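ZYRO0G01672p (Zygosaccharomyces rouxii, PDB 4U8T) probably reads N6-methyladenosine marks in messenger RNA through its YTH domain, the part crystallised here bound to a methylated RNA. Local coordinates at residues Val39-Tyr44 / Phe171-Asp175. Numbering follows the deposited sequence.
Sequences VKKSFY and FLDDD
Phe171 packs its ring against the side chains of Val39 and Lys40 on helix 36-45. Its CE2 lies 3.8 Å from Val39 CG1, and its CD1 is 3.7 Å from Lys40 CG. The edge of the ring faces Phe43 CB. Leu172 continues this apolar side. Its CD1 sits over one face of the Phe43 ring in a CH-pi contact, 3.9 Å from the ring centroid. Phe43 has CG anti to the backbone N (chi1 172°), which carries its ring toward Leu172. In this YTH domain, of the PUA clan, the contact joins the C-terminal tail to a helix lying on the mixed sheet. Trp116 of strand 111-123 meets the Phe43 ring edge-to-face, and Val119 touches Phe171 and Leu172. The outer side is polar and looser, with Tyr44, Asp174 and Asp175 exposed to solvent. The extended Lys40 chain passes Phe171, and Lys40 NZ makes a salt bridge of 3.0 Å to Asp174 OD1, met on the syn side. Lys40 NZ also bridges to Asp175 OD1 at 3.4 Å, a weak hydrogen bond, so one ammonium joins two carboxylates. A methionine in place of Lys40 would probably leave both without this positive charge. Tyr44 OH donates to Asp175 OD2 on its anti side, at 2.8 Å.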
# COMPACT_ATOMS: atom_id res chain seq x y z
N VAL A 39 -6.97 -5.31 6.21
CA VAL A 39 -6.96 -4.25 5.23
C VAL A 39 -8.18 -3.41 5.41
O VAL A 39 -8.10 -2.21 5.35
CB VAL A 39 -6.92 -4.79 3.81
CG1 VAL A 39 -6.85 -3.67 2.81
CG2 VAL A 39 -5.74 -5.71 3.65
N LYS A 40 -9.32 -4.04 5.64
CA LYS A 40 -10.55 -3.30 5.90
C LYS A 40 -10.47 -2.46 7.18
O LYS A 40 -11.00 -1.35 7.25
CB LYS A 40 -11.75 -4.22 5.99
CG LYS A 40 -12.28 -4.71 4.69
CD LYS A 40 -13.62 -5.24 5.02
CE LYS A 40 -14.46 -5.65 3.86
NZ LYS A 40 -15.83 -5.94 4.37
N LYS A 41 -9.87 -3.03 8.21
CA LYS A 41 -9.63 -2.29 9.43
C LYS A 41 -8.71 -1.11 9.17
O LYS A 41 -8.86 -0.06 9.78
CB LYS A 41 -9.03 -3.23 10.48
CG LYS A 41 -10.04 -4.22 10.92
CD LYS A 41 -9.53 -5.18 11.90
CE LYS A 41 -10.68 -5.97 12.46
NZ LYS A 41 -10.18 -7.19 13.12
N SER A 42 -7.76 -1.26 8.26
CA SER A 42 -6.90 -0.16 7.92
C SER A 42 -7.70 0.95 7.29
O SER A 42 -7.54 2.11 7.64
CB SER A 42 -5.79 -0.62 6.98
OG SER A 42 -4.93 0.44 6.67
N PHE A 43 -8.61 0.60 6.40
CA PHE A 43 -9.40 1.61 5.72
C PHE A 43 -10.27 2.37 6.70
O PHE A 43 -10.35 3.57 6.65
CB PHE A 43 -10.30 0.98 4.65
CG PHE A 43 -11.26 1.95 4.05
CD1 PHE A 43 -10.86 2.81 3.05
CD2 PHE A 43 -12.55 2.05 4.52
CE1 PHE A 43 -11.73 3.71 2.52
CE2 PHE A 43 -13.40 2.97 3.99
CZ PHE A 43 -12.99 3.80 2.98
N TYR A 44 -10.93 1.66 7.60
CA TYR A 44 -11.84 2.31 8.52
C TYR A 44 -11.14 3.04 9.63
O TYR A 44 -11.66 4.01 10.13
CB TYR A 44 -12.85 1.29 9.08
CG TYR A 44 -13.92 0.87 8.09
CD1 TYR A 44 -14.82 1.79 7.58
CD2 TYR A 44 -13.97 -0.42 7.60
CE1 TYR A 44 -15.78 1.43 6.67
CE2 TYR A 44 -14.94 -0.80 6.67
CZ TYR A 44 -15.83 0.14 6.21
OH TYR A 44 -16.78 -0.20 5.31
N PHE A 171 -13.20 -4.11 -2.05
CA PHE A 171 -13.47 -4.81 -0.83
C PHE A 171 -14.50 -4.04 -0.02
O PHE A 171 -14.86 -4.43 1.07
CB PHE A 171 -12.18 -5.07 -0.03
CG PHE A 171 -11.45 -3.84 0.40
CD1 PHE A 171 -11.97 -3.00 1.37
CD2 PHE A 171 -10.19 -3.58 -0.08
CE1 PHE A 171 -11.29 -1.91 1.78
CE2 PHE A 171 -9.50 -2.48 0.35
CZ PHE A 171 -10.04 -1.66 1.27
N LEU A 172 -14.96 -2.92 -0.56
CA LEU A 172 -16.00 -2.12 0.06
C LEU A 172 -17.36 -2.37 -0.55
O LEU A 172 -18.24 -1.54 -0.43
CB LEU A 172 -15.66 -0.65 -0.04
CG LEU A 172 -14.59 -0.13 0.91
CD1 LEU A 172 -14.34 1.33 0.68
CD2 LEU A 172 -15.04 -0.36 2.33
N ASP A 173 -17.55 -3.49 -1.22
CA ASP A 173 -18.81 -3.74 -1.88
C ASP A 173 -19.80 -4.44 -0.95
O ASP A 173 -20.93 -4.02 -0.84
CB ASP A 173 -18.60 -4.56 -3.14
CG ASP A 173 -17.77 -3.85 -4.15
OD1 ASP A 173 -17.53 -2.65 -3.98
OD2 ASP A 173 -17.42 -4.47 -5.16
N ASP A 174 -19.36 -5.47 -0.24
CA ASP A 174 -20.26 -6.15 0.69
C ASP A 174 -20.62 -5.29 1.91
O ASP A 174 -21.19 -5.79 2.89
CB ASP A 174 -19.67 -7.50 1.13
CG ASP A 174 -18.29 -7.37 1.75
OD1 ASP A 174 -17.96 -6.29 2.28
OD2 ASP A 174 -17.54 -8.36 1.72
N ASP A 175 -20.29 -4.01 1.87
CA ASP A 175 -20.74 -3.05 2.87
C ASP A 175 -21.71 -2.05 2.25
O ASP A 175 -22.91 -2.31 2.14
CB ASP A 175 -19.56 -2.32 3.52
CG ASP A 175 -18.56 -3.25 4.19
OD1 ASP A 175 -18.90 -4.41 4.50
OD2 ASP A 175 -17.43 -2.80 4.45